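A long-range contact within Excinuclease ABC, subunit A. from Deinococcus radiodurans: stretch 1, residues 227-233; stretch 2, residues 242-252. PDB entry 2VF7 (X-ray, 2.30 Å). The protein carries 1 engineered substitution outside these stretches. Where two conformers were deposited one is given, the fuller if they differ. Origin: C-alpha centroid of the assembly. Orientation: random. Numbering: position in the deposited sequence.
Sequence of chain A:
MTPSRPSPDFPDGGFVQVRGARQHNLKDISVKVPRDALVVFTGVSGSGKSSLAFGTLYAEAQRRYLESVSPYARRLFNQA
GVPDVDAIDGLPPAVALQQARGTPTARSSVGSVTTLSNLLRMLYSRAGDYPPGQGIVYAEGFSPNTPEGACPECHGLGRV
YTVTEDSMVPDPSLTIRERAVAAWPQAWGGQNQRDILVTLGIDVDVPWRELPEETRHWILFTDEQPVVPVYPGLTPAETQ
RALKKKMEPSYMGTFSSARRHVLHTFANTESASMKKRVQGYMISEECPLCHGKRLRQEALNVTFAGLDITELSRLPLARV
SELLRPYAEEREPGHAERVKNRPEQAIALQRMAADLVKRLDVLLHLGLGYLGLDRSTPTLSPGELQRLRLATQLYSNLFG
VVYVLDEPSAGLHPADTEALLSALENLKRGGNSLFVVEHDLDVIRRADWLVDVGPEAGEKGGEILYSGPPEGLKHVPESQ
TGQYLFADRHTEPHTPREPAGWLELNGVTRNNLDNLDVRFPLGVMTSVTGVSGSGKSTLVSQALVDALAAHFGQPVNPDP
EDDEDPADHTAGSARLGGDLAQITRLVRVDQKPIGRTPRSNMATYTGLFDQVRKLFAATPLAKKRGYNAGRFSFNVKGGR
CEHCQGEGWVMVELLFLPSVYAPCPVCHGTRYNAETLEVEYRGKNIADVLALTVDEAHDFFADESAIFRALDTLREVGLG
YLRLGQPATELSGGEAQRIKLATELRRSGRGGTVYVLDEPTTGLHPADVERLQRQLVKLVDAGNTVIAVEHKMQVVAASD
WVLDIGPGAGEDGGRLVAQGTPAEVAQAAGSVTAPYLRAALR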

ATOM      1  N   VAL A 227       8.097 -29.146 -23.125  1.00 51.52           N
ATOM      2  CA  VAL A 227       9.268 -28.788 -22.320  1.00 51.87           C
ATOM      3  C   VAL A 227      10.411 -29.710 -22.713  1.00 52.19           C
ATOM      4  O   VAL A 227      10.327 -30.917 -22.484  1.00 52.70           O
ATOM      5  CB  VAL A 227       8.991 -28.956 -20.808  1.00 51.64           C
ATOM      6  CG1 VAL A 227      10.265 -28.764 -19.993  1.00 52.63           C
ATOM      7  CG2 VAL A 227       7.946 -27.967 -20.345  1.00 51.70           C
ATOM      8  N   VAL A 228      11.478 -29.141 -23.290  1.00 52.43           N
ATOM      9  CA  VAL A 228      12.556 -29.922 -23.937  1.00 52.20           C
ATOM     10  C   VAL A 228      13.965 -29.426 -23.595  1.00 52.06           C
ATOM     11  O   VAL A 228      14.153 -28.226 -23.376  1.00 52.88           O
ATOM     12  CB  VAL A 228      12.390 -29.965 -25.507  1.00 52.46           C
ATOM     13  CG1 VAL A 228      10.992 -30.427 -25.892  1.00 52.08           C
ATOM     14  CG2 VAL A 228      12.696 -28.613 -26.150  1.00 52.46           C
ATOM     15  N   PRO A 229      14.962 -30.335 -23.576  1.00 51.34           N
ATOM     16  CA  PRO A 229      16.342 -29.960 -23.256  1.00 51.10           C
ATOM     17  C   PRO A 229      16.919 -29.027 -24.292  1.00 51.11           C
ATOM     18  O   PRO A 229      16.781 -29.288 -25.489  1.00 51.25           O
ATOM     19  CB  PRO A 229      17.083 -31.296 -23.336  1.00 51.37           C
ATOM     20  CG  PRO A 229      16.230 -32.162 -24.239  1.00 49.90           C
ATOM     21  CD  PRO A 229      14.851 -31.779 -23.867  1.00 51.43           C
ATOM     22  N   VAL A 230      17.540 -27.928 -23.874  1.00 51.26           N
ATOM     23  CA  VAL A 230      18.131 -27.067 -24.905  1.00 51.09           C
ATOM     24  C   VAL A 230      19.631 -26.875 -24.860  1.00 51.18           C
ATOM     25  O   VAL A 230      20.224 -26.872 -23.799  1.00 51.25           O
ATOM     26  CB  VAL A 230      17.220 -25.846 -25.410  1.00 51.58           C
ATOM     27  CG1 VAL A 230      16.038 -25.536 -24.485  1.00 49.16           C
ATOM     28  CG2 VAL A 230      18.050 -24.560 -25.741  1.00 50.94           C
ATOM     29  N   TYR A 231      20.245 -26.809 -26.037  1.00 52.30           N
ATOM     30  CA  TYR A 231      21.700 -26.776 -26.198  1.00 52.50           C
ATOM     31  C   TYR A 231      22.077 -25.583 -27.077  1.00 53.05           C
ATOM     32  O   TYR A 231      22.148 -25.715 -28.311  1.00 52.53           O
ATOM     33  CB  TYR A 231      22.193 -28.066 -26.868  1.00 52.59           C
ATOM     34  CG  TYR A 231      21.780 -29.361 -26.198  1.00 51.68           C
ATOM     35  CD1 TYR A 231      22.580 -29.937 -25.218  1.00 52.59           C
ATOM     36  CD2 TYR A 231      20.611 -30.025 -26.559  1.00 50.97           C
ATOM     37  CE1 TYR A 231      22.217 -31.134 -24.589  1.00 51.64           C
ATOM     38  CE2 TYR A 231      20.239 -31.225 -25.930  1.00 50.61           C
ATOM     39  CZ  TYR A 231      21.055 -31.767 -24.951  1.00 51.49           C
ATOM     40  OH  TYR A 231      20.740 -32.961 -24.332  1.00 53.12           O
ATOM     41  N   PRO A 232      22.289 -24.409 -26.441  1.00 53.56           N
ATOM     42  CA  PRO A 232      22.766 -23.188 -27.088  1.00 53.90           C
ATOM     43  C   PRO A 232      24.140 -23.320 -27.791  1.00 54.50           C
ATOM     44  O   PRO A 232      25.055 -23.958 -27.265  1.00 54.80           O
ATOM     45  CB  PRO A 232      22.857 -22.196 -25.926  1.00 53.58           C
ATOM     46  CG  PRO A 232      21.905 -22.715 -24.899  1.00 53.64           C
ATOM     47  CD  PRO A 232      22.056 -24.194 -24.996  1.00 53.76           C
ATOM     48  N   GLY A 233      24.273 -22.702 -28.970  1.00 54.96           N
ATOM     49  CA  GLY A 233      25.566 -22.610 -29.660  1.00 54.96           C
ATOM     50  C   GLY A 233      25.960 -23.891 -30.371  1.00 55.52           C
ATOM     51  O   GLY A 233      27.003 -23.941 -31.016  1.00 55.81           O
ATOM     52  N   ALA A 242      24.195 -34.771 -29.376  1.00 62.15           N
ATOM     53  CA  ALA A 242      24.048 -34.463 -27.959  1.00 62.03           C
ATOM     54  C   ALA A 242      22.870 -35.264 -27.395  1.00 62.32           C
ATOM     55  O   ALA A 242      23.030 -35.990 -26.419  1.00 62.17           O
ATOM     56  CB  ALA A 242      23.837 -32.971 -27.765  1.00 61.20           C
ATOM     57  N   LEU A 243      21.704 -35.174 -28.047  1.00 62.76           N
ATOM     58  CA  LEU A 243      20.517 -35.933 -27.622  1.00 62.91           C
ATOM     59  C   LEU A 243      20.769 -37.427 -27.605  1.00 63.42           C
ATOM     60  O   LEU A 243      20.376 -38.119 -26.662  1.00 63.53           O
ATOM     61  CB  LEU A 243      19.291 -35.611 -28.484  1.00 62.60           C
ATOM     62  CG  LEU A 243      18.769 -34.176 -28.414  1.00 62.16           C
ATOM     63  CD1 LEU A 243      17.851 -33.911 -29.562  1.00 60.45           C
ATOM     64  CD2 LEU A 243      18.101 -33.862 -27.075  1.00 61.30           C
ATOM     65  N   LYS A 244      21.442 -37.922 -28.637  1.00 63.96           N
ATOM     66  CA  LYS A 244      21.693 -39.359 -28.764  1.00 64.36           C
ATOM     67  C   LYS A 244      22.677 -39.910 -27.735  1.00 64.28           C
ATOM     68  O   LYS A 244      22.582 -41.079 -27.360  1.00 64.16           O
ATOM     69  CB  LYS A 244      22.175 -39.689 -30.165  1.00 64.65           C
ATOM     70  CG  LYS A 244      21.589 -40.947 -30.716  1.00 66.53           C
ATOM     71  CD  LYS A 244      21.335 -40.831 -32.216  0.80 69.71           C
ATOM     72  CE  LYS A 244      21.389 -42.207 -32.891  0.80 71.22           C
ATOM     73  NZ  LYS A 244      22.679 -42.944 -32.590  0.80 71.45           N
ATOM     74  N   LYS A 245      23.605 -39.069 -27.280  1.00 64.29           N
ATOM     75  CA  LYS A 245      24.646 -39.495 -26.346  1.00 64.72           C
ATOM     76  C   LYS A 245      24.350 -39.095 -24.896  1.00 64.25           C
ATOM     77  O   LYS A 245      25.147 -39.354 -23.994  1.00 64.05           O
ATOM     78  CB  LYS A 245      26.027 -38.994 -26.806  1.00 65.29           C
ATOM     79  CG  LYS A 245      26.366 -37.555 -26.401  1.00 66.85           C
ATOM     80  CD  LYS A 245      27.833 -37.476 -25.935  1.00 71.36           C
ATOM     81  CE  LYS A 245      28.119 -36.256 -25.039  1.00 73.07           C
ATOM     82  NZ  LYS A 245      28.068 -34.970 -25.818  1.00 74.64           N
ATOM     83  N   LYS A 246      23.188 -38.473 -24.701  1.00 64.19           N
ATOM     84  CA  LYS A 246      22.624 -38.140 -23.389  1.00 64.06           C
ATOM     85  C   LYS A 246      23.443 -37.128 -22.579  1.00 64.19           C
ATOM     86  O   LYS A 246      23.546 -37.261 -21.352  1.00 63.85           O
ATOM     87  CB  LYS A 246      22.367 -39.404 -22.537  1.00 63.94           C
ATOM     88  CG  LYS A 246      21.388 -40.397 -23.088  1.00 63.49           C
ATOM     89  CD  LYS A 246      21.734 -41.809 -22.627  1.00 62.71           C
ATOM     90  CE  LYS A 246      20.725 -42.840 -23.111  1.00 62.98           C
ATOM     91  NZ  LYS A 246      20.952 -43.273 -24.534  1.00 63.20           N
ATOM     92  N   MET A 247      23.980 -36.099 -23.243  1.00 63.99           N
ATOM     93  CA  MET A 247      24.734 -35.063 -22.532  1.00 63.73           C
ATOM     94  C   MET A 247      23.809 -34.073 -21.822  1.00 62.87           C
ATOM     95  O   MET A 247      22.664 -33.888 -22.245  1.00 63.38           O
ATOM     96  CB  MET A 247      25.732 -34.352 -23.457  1.00 63.73           C
ATOM     97  CG  MET A 247      25.176 -33.335 -24.421  1.00 64.33           C
ATOM     98  SD  MET A 247      26.494 -32.364 -25.250  0.60 65.73           S
ATOM     99  CE  MET A 247      26.615 -30.922 -24.176  1.00 65.92           C
ATOM    100  N   GLU A 248      24.314 -33.465 -20.745  1.00 61.58           N
ATOM    101  CA  GLU A 248      23.560 -32.549 -19.902  1.00 60.92           C
ATOM    102  C   GLU A 248      23.008 -31.420 -20.749  1.00 59.88           C
ATOM    103  O   GLU A 248      23.772 -30.744 -21.452  1.00 60.32           O
ATOM    104  CB  GLU A 248      24.440 -31.941 -18.780  1.00 60.89           C
ATOM    105  CG  GLU A 248      24.915 -32.907 -17.666  1.00 61.90           C
ATOM    106  CD  GLU A 248      25.782 -32.231 -16.573  0.70 62.94           C
ATOM    107  OE1 GLU A 248      26.574 -31.318 -16.907  0.70 65.13           O
ATOM    108  OE2 GLU A 248      25.680 -32.619 -15.376  0.70 64.04           O
ATOM    109  N   PRO A 249      21.675 -31.203 -20.686  1.00 58.72           N
ATOM    110  CA  PRO A 249      21.066 -30.038 -21.339  1.00 56.87           C
ATOM    111  C   PRO A 249      21.456 -28.790 -20.585  1.00 55.64           C
ATOM    112  O   PRO A 249      21.478 -28.818 -19.360  1.00 56.26           O
ATOM    113  CB  PRO A 249      19.558 -30.282 -21.183  1.00 57.03           C
ATOM    114  CG  PRO A 249      19.400 -31.701 -20.644  1.00 57.34           C
ATOM    115  CD  PRO A 249      20.684 -32.043 -19.974  1.00 58.18           C
ATOM    116  N   SER A 250      21.761 -27.700 -21.288  1.00 54.23           N
ATOM    117  CA  SER A 250      22.083 -26.440 -20.616  1.00 52.56           C
ATOM    118  C   SER A 250      20.912 -25.971 -19.735  1.00 51.61           C
ATOM    119  O   SER A 250      21.107 -25.585 -18.582  1.00 50.42           O
ATOM    120  CB  SER A 250      22.451 -25.359 -21.635  1.00 52.81           C
ATOM    121  OG  SER A 250      23.482 -25.797 -22.505  1.00 53.45           O
ATOM    122  N   TYR A 251      19.702 -26.003 -20.308  1.00 50.58           N
ATOM    123  CA  TYR A 251      18.476 -25.718 -19.582  1.00 48.95           C
ATOM    124  C   TYR A 251      17.331 -26.467 -20.245  1.00 48.94           C
ATOM    125  O   TYR A 251      17.525 -27.110 -21.274  1.00 47.51           O
ATOM    126  CB  TYR A 251      18.210 -24.209 -19.491  1.00 48.84           C
ATOM    127  CG  TYR A 251      17.955 -23.491 -20.807  1.00 48.75           C
ATOM    128  CD1 TYR A 251      19.017 -23.061 -21.603  1.00 47.90           C
ATOM    129  CD2 TYR A 251      16.649 -23.207 -21.235  1.00 46.56           C
ATOM    130  CE1 TYR A 251      18.803 -22.398 -22.797  1.00 47.33           C
ATOM    131  CE2 TYR A 251      16.423 -22.553 -22.420  1.00 48.69           C
ATOM    132  CZ  TYR A 251      17.519 -22.143 -23.200  1.00 49.63           C
ATOM    133  OH  TYR A 251      17.318 -21.490 -24.391  1.00 50.86           O
ATOM    134  N   MET A 252      16.159 -26.432 -19.597  1.00 48.98           N
ATOM    135  CA  MET A 252      14.918 -26.973 -20.140  1.00 48.50           C
ATOM    136  C   MET A 252      14.101 -25.810 -20.625  1.00 48.45           C
ATOM    137  O   MET A 252      13.780 -24.919 -19.837  1.00 47.81           O
ATOM    138  CB  MET A 252      14.110 -27.726 -19.072  1.00 48.48           C
ATOM    139  CG  MET A 252      14.834 -28.890 -18.404  1.00 48.97           C
ATOM    140  SD  MET A 252      15.200 -30.265 -19.521  1.00 51.08           S
ATOM    141  CE  MET A 252      13.634 -30.506 -20.369  1.00 48.07           C
TER

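Residues 227-230 form a strand that pairs antiparallel with 251-252. V230 N donates to Y251 O at 2.7 Å, nearly straight. The return bond, S250 N to V230 O at 3.1 Å, is weak and bent. P229 sits opposite M252 in a non-hydrogen-bonded pair, a position where proline's missing N-H costs no bond between the strands.

Y231 is the main anchor and is buried. Its CA-to-CB bond points away from stretch 2, but chi1 near -54° (m) and chi2 near -90° bring the ring back against it. A242 CB lies over one ring face, 4.0 Å from the centroid, a CH-pi contact. L243 CD2 meets the ring edge, 3.6 Å from Y231 CE2. Y231 OH donates to M247 O at 3.0 Å, so the buried hydroxyl is satisfied.

P229 and M252 share one sheet face. The m, m, m rotamer of M252 folds its chain back, placing CE 3.5 Å from P229 N and 3.8 Å from V227 CG1. P229 CB also packs on P249 CB at 3.4 Å.

V230 and Y251 share the other face. Chi1 of Y251 is p, and V230 CG1 lies over its ring, 4.0 Å from the centroid. V230 chi1, 16°, falls between wells. P232 CG reaches the ring edge, 3.8 Å from Y251 CE1.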